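Long-range contacts in NAD nucleotidase (Haemophilus influenzae, PDB 3ZTV), which hydrolyses NAD in the periplasm to adenosine and nicotinamide riboside, acting as a pyrophosphatase and as a zinc-dependent 5'-nucleotidase with broad nucleotide specificity: residues A[99-105]-A[158-164]; A[164-168]-A[398-402]. Residue numbers count along the deposited sequence, not the author numbering.

Contact 1 (A[99-105]-A[158-164]). With ZN (zinc ion), chain B.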
loop_
_atom_site.group_PDB
_atom_site.type_symbol
_atom_site.label_atom_id
_atom_site.label_comp_id
_atom_site.label_asym_id
_atom_site.label_seq_id
_atom_site.Cartn_x
_atom_site.Cartn_y
_atom_site.Cartn_z
ATOM N N THR A 99 19.245 3.704 -11.421
ATOM C CA THR A 99 17.980 3.923 -10.715
ATOM C C THR A 99 18.160 5.014 -9.651
ATOM O O THR A 99 19.248 5.197 -9.107
ATOM C CB THR A 99 17.382 2.610 -10.114
ATOM O OG1 THR A 99 15.967 2.768 -9.939
ATOM C CG2 THR A 99 18.024 2.271 -8.787
ATOM N N LEU A 100 17.087 5.744 -9.380
ATOM C CA LEU A 100 17.128 6.770 -8.341
ATOM C C LEU A 100 17.263 6.187 -6.941
ATOM O O LEU A 100 16.574 5.222 -6.595
ATOM C CB LEU A 100 15.867 7.646 -8.407
ATOM C CG LEU A 100 15.561 8.337 -9.732
ATOM C CD1 LEU A 100 14.213 9.033 -9.641
ATOM C CD2 LEU A 100 16.677 9.324 -10.073
ATOM N N GLY A 101 18.158 6.775 -6.152
ATOM C CA GLY A 101 18.229 6.490 -4.736
ATOM C C GLY A 101 17.510 7.539 -3.908
ATOM O O GLY A 101 16.678 8.316 -4.430
ATOM N N ASN A 102 17.807 7.550 -2.612
ATOM C CA ASN A 102 17.198 8.517 -1.713
ATOM C C ASN A 102 17.923 9.850 -1.749
ATOM O O ASN A 102 17.288 10.913 -1.746
ATOM C CB ASN A 102 17.060 7.997 -0.269
ATOM C CG ASN A 102 18.368 7.495 0.318
ATOM O OD1 ASN A 102 19.074 6.731 -0.314
ATOM N ND2 ASN A 102 18.678 7.904 1.533
ATOM N N HIS A 103 19.245 9.823 -1.813
ATOM C CA HIS A 103 20.010 11.069 -1.787
ATOM C C HIS A 103 19.917 11.862 -3.082
ATOM O O HIS A 103 20.263 13.041 -3.112
ATOM C CB HIS A 103 21.465 10.815 -1.398
ATOM C CG HIS A 103 21.651 10.545 0.057
ATOM N ND1 HIS A 103 21.660 9.279 0.589
ATOM C CD2 HIS A 103 21.842 11.389 1.098
ATOM C CE1 HIS A 103 21.855 9.350 1.894
ATOM N NE2 HIS A 103 21.956 10.624 2.229
ATOM N N GLU A 104 19.421 11.242 -4.147
ATOM C CA GLU A 104 19.169 11.975 -5.377
ATOM C C GLU A 104 18.212 13.156 -5.154
ATOM O O GLU A 104 18.207 14.100 -5.945
ATOM C CB GLU A 104 18.631 11.037 -6.465
ATOM C CG GLU A 104 19.708 10.491 -7.415
ATOM C CD GLU A 104 20.674 9.521 -6.763
ATOM O OE1 GLU A 104 20.212 8.563 -6.115
ATOM O OE2 GLU A 104 21.901 9.690 -6.907
ATOM N N PHE A 105 17.427 13.114 -4.075
ATOM C CA PHE A 105 16.479 14.186 -3.763
ATOM C C PHE A 105 16.948 15.148 -2.653
ATOM O O PHE A 105 16.174 16.009 -2.228
ATOM C CB PHE A 105 15.107 13.589 -3.409
ATOM C CG PHE A 105 14.389 13.001 -4.589
ATOM C CD1 PHE A 105 13.660 13.812 -5.443
ATOM C CD2 PHE A 105 14.449 11.638 -4.856
ATOM C CE1 PHE A 105 12.993 13.279 -6.539
ATOM C CE2 PHE A 105 13.788 11.099 -5.953
ATOM C CZ PHE A 105 13.054 11.921 -6.789
ATOM N N LEU A 158 13.446 0.874 -8.963
ATOM C CA LEU A 158 12.691 1.019 -7.716
ATOM C C LEU A 158 13.483 1.813 -6.680
ATOM O O LEU A 158 14.697 1.617 -6.550
ATOM C CB LEU A 158 12.340 -0.366 -7.142
ATOM C CG LEU A 158 11.114 -0.481 -6.225
ATOM C CD1 LEU A 158 9.816 -0.351 -7.012
ATOM C CD2 LEU A 158 11.135 -1.819 -5.476
ATOM N N ASP A 159 12.793 2.658 -5.916
ATOM C CA ASP A 159 13.426 3.451 -4.856
ATOM C C ASP A 159 12.845 3.132 -3.493
ATOM O O ASP A 159 11.718 2.639 -3.371
ATOM C CB ASP A 159 13.217 4.943 -5.137
ATOM C CG ASP A 159 14.340 5.841 -4.594
ATOM O OD1 ASP A 159 15.190 5.411 -3.777
ATOM O OD2 ASP A 159 14.356 7.036 -5.000
ATOM N N THR A 160 13.634 3.388 -2.461
ATOM C CA THR A 160 13.139 3.365 -1.099
ATOM C C THR A 160 12.158 4.528 -0.885
ATOM O O THR A 160 12.394 5.652 -1.356
ATOM C CB THR A 160 14.305 3.387 -0.099
ATOM O OG1 THR A 160 13.796 3.170 1.225
ATOM C CG2 THR A 160 15.134 4.695 -0.172
ATOM N N VAL A 161 11.042 4.264 -0.211
ATOM C CA VAL A 161 9.957 5.242 -0.094
ATOM C C VAL A 161 10.062 6.128 1.151
ATOM O O VAL A 161 10.352 7.326 1.039
ATOM C CB VAL A 161 8.562 4.576 -0.192
ATOM C CG1 VAL A 161 7.472 5.594 0.088
ATOM C CG2 VAL A 161 8.377 3.954 -1.578
ATOM N N ASN A 162 9.814 5.561 2.329
ATOM C CA ASN A 162 9.780 6.354 3.559
ATOM C C ASN A 162 11.069 7.149 3.787
ATOM O O ASN A 162 11.038 8.325 4.141
ATOM C CB ASN A 162 9.493 5.472 4.781
ATOM C CG ASN A 162 8.093 4.884 4.774
ATOM O OD1 ASN A 162 7.193 5.384 4.105
ATOM N ND2 ASN A 162 7.906 3.822 5.546
ATOM N N LYS A 163 12.211 6.508 3.580
ATOM C CA LYS A 163 13.495 7.167 3.792
ATOM C C LYS A 163 13.656 8.404 2.894
ATOM O O LYS A 163 14.170 9.445 3.325
ATOM C CB LYS A 163 14.643 6.177 3.566
ATOM C CG LYS A 163 16.017 6.784 3.788
ATOM C CD LYS A 163 17.118 5.749 3.624
ATOM C CE LYS A 163 17.114 4.723 4.752
ATOM N NZ LYS A 163 18.349 3.877 4.712
ATOM N N THR A 164 13.211 8.300 1.645
ATOM C CA THR A 164 13.307 9.412 0.703
ATOM C C THR A 164 12.338 10.532 1.079
ATOM O O THR A 164 12.726 11.703 1.171
ATOM C CB THR A 164 13.064 8.952 -0.752
ATOM O OG1 THR A 164 13.984 7.904 -1.069
ATOM C CG2 THR A 164 13.268 10.110 -1.734
HETATM ZN ZN ZN B . 20.523 5.286 -0.246
HETATM O O HOH W 1 22.012 5.060 1.081
#
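Residues 101-104 read Gly-Asn-His-Glu, the signature loop of calcineurin-like metallophosphoesterases, and here the loop packs against the end of strand 151-159 and the start of helix 162-167. Its Asn-102 ligates zinc through OD1 at 2.0 Å. Water 1 lies 2.0 Å from the same zinc, and Asp-70 and Asp-226 complete the observed coordination. The backbones are closest between Asn-102 and Thr-164, whose CA atoms are 4.7 Å apart; Asn-102 CB sits 3.2 Å from Thr-164 OG1 and 3.8 Å from Thr-160 CG2. Thr-164 OG1 donates to Thr-160 O at 2.8 Å, which fixes the side chain against which Asn-102 rests. Beyond it, Phe-105 CD2 packs 3.7 Å from Thr-164 CG2. The CA-to-CB bond of Asp-159 is directed toward the loop; its OD2 lies 2.7 Å from Gly-101 O, and its OD1 is 3.1 Å from Leu-100 O, two acceptors not hydrogen-bonded. At the far end Leu-158 N donates a weak hydrogen bond to Thr-99 OG1 (3.3 Å, N-H...O angle 128°), a hydroxyl also hydrogen-bonded to Leu-124 O. Zinc ligand Asn-102 is thus held against helix 162-167 by close, buried packing, and Lys-163 of that helix salt-bridges zinc-bound Asp-226.

Contact 2 (A[164-168]-A[398-402])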
loop_
_atom_site.group_PDB
_atom_site.type_symbol
_atom_site.label_atom_id
_atom_site.label_comp_id
_atom_site.label_asym_id
_atom_site.label_seq_id
_atom_site.Cartn_x
_atom_site.Cartn_y
_atom_site.Cartn_z
ATOM N N THR A 164 13.211 8.300 1.645
ATOM C CA THR A 164 13.307 9.412 0.703
ATOM C C THR A 164 12.338 10.532 1.079
ATOM O O THR A 164 12.726 11.703 1.171
ATOM C CB THR A 164 13.064 8.952 -0.752
ATOM O OG1 THR A 164 13.984 7.904 -1.069
ATOM C CG2 THR A 164 13.268 10.110 -1.734
ATOM N N VAL A 165 11.082 10.171 1.306
ATOM C CA VAL A 165 10.053 11.148 1.642
ATOM C C VAL A 165 10.382 11.876 2.946
ATOM O O VAL A 165 10.241 13.103 3.034
ATOM C CB VAL A 165 8.665 10.469 1.729
ATOM C CG1 VAL A 165 7.619 11.406 2.349
ATOM C CG2 VAL A 165 8.227 10.013 0.353
ATOM N N ASN A 166 10.843 11.128 3.940
ATOM C CA ASN A 166 11.061 11.674 5.277
ATOM C C ASN A 166 12.420 12.351 5.434
ATOM O O ASN A 166 12.517 13.440 6.009
ATOM C CB ASN A 166 10.905 10.575 6.342
ATOM C CG ASN A 166 9.474 10.060 6.455
ATOM O OD1 ASN A 166 8.516 10.774 6.151
ATOM N ND2 ASN A 166 9.328 8.812 6.890
ATOM N N SER A 167 13.471 11.728 4.910
ATOM C CA SER A 167 14.830 12.188 5.191
ATOM C C SER A 167 15.544 12.868 4.022
ATOM O O SER A 167 16.678 13.336 4.172
ATOM C CB SER A 167 15.685 11.039 5.706
ATOM O OG SER A 167 15.106 10.469 6.866
ATOM N N SER A 168 14.895 12.909 2.862
ATOM C CA SER A 168 15.373 13.705 1.741
ATOM C C SER A 168 14.327 14.767 1.431
ATOM O O SER A 168 13.399 14.963 2.215
ATOM C CB SER A 168 15.662 12.846 0.508
ATOM O OG SER A 168 16.436 13.574 -0.440
ATOM N N GLU A 398 19.435 19.241 9.140
ATOM C CA GLU A 398 19.441 18.259 8.052
ATOM C C GLU A 398 18.083 17.629 7.748
ATOM O O GLU A 398 17.696 17.526 6.582
ATOM C CB GLU A 398 20.448 17.141 8.336
ATOM C CG GLU A 398 21.899 17.516 8.086
ATOM C CD GLU A 398 22.276 17.500 6.616
ATOM O OE1 GLU A 398 21.379 17.413 5.751
ATOM O OE2 GLU A 398 23.488 17.566 6.327
ATOM N N LEU A 399 17.375 17.200 8.791
ATOM C CA LEU A 399 16.162 16.396 8.637
ATOM C C LEU A 399 14.937 17.117 9.178
ATOM O O LEU A 399 14.899 17.492 10.346
ATOM C CB LEU A 399 16.311 15.060 9.370
ATOM C CG LEU A 399 17.519 14.193 9.009
ATOM C CD1 LEU A 399 17.521 12.911 9.821
ATOM C CD2 LEU A 399 17.530 13.879 7.522
ATOM N N LYS A 400 13.924 17.286 8.340
ATOM C CA LYS A 400 12.702 17.965 8.783
ATOM C C LYS A 400 11.994 17.208 9.908
ATOM O O LYS A 400 11.211 17.786 10.663
ATOM C CB LYS A 400 11.744 18.190 7.610
ATOM C CG LYS A 400 11.320 16.923 6.878
ATOM C CD LYS A 400 10.412 17.259 5.699
ATOM C CE LYS A 400 10.186 16.053 4.803
ATOM N NZ LYS A 400 11.449 15.606 4.135
ATOM N N THR A 401 12.293 15.919 10.022
ATOM C CA THR A 401 11.633 15.027 10.964
ATOM C C THR A 401 12.244 15.036 12.367
ATOM O O THR A 401 11.603 14.634 13.331
ATOM C CB THR A 401 11.692 13.586 10.442
ATOM O OG1 THR A 401 13.050 13.273 10.098
ATOM C CG2 THR A 401 10.810 13.429 9.206
ATOM N N VAL A 402 13.491 15.474 12.479
ATOM C CA VAL A 402 14.219 15.357 13.740
ATOM C C VAL A 402 13.737 16.334 14.819
ATOM O O VAL A 402 13.552 17.522 14.558
ATOM C CB VAL A 402 15.742 15.496 13.510
ATOM C CG1 VAL A 402 16.487 15.653 14.829
ATOM C CG2 VAL A 402 16.262 14.290 12.742
HETATM O O HOH W 2 13.933 10.846 9.295
#
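Lys-400 NZ donates hydrogen bonds to two carbonyls at the C-terminal end of helix 162-167: Val-165 O at 3.0 Å and Asn-166 O at 3.1 Å. Ser-168 O is also 2.8 Å from Lys-400 NZ, so the ammonium group meets carbonyl oxygens where the helix dipole is negative. A water-mediated link follows: water 2 lies 2.7 Å from both Ser-167 OG and Thr-401 OG1. The lysine and threonine occupy the two central positions of a type I turn from Leu-399 to Val-402, closed by Val-402 N to Leu-399 O at 3.3 Å. Apolar packing completes the 254 Å² interface, with Leu-399 CD2 3.8 Å from Ser-167 CB and Thr-401 CG2 4.0 Å from Asn-166 CB. The turn thus joins the C-terminal domain to the phosphoesterase domain. It connects helix 386-396 to strand 404-408; Leu-399 leans on strand 435-442 and Thr-401 on strand 508-514, while across the interface Val-165 packs on Phe-176 of strand 174-176.

Helix 162-167 carries both contacts, whose centres are 12 Å apart and which share Thr-164. In contact 1 its first turn backs the zinc-binding loop; in contact 2 its C-terminal end receives the turn 398-402 of the other domain. Ser-168 ties the two together: its OG is hydrogen-bonded to Asn-102 O at 3.1 Å and also to Asp-106, and its side chain lies about 9 Å from a bound zinc. Contact 2 thus lies close to the metal centre without supplying a ligand to it. Strand 404-408, just beyond its turn, ends at Asn-408 of the adenosine pocket. Because domain rotation is known in 5'-nucleotidases, contact 2 may depend on conformation, whereas contact 1 lies within the metal-binding domain.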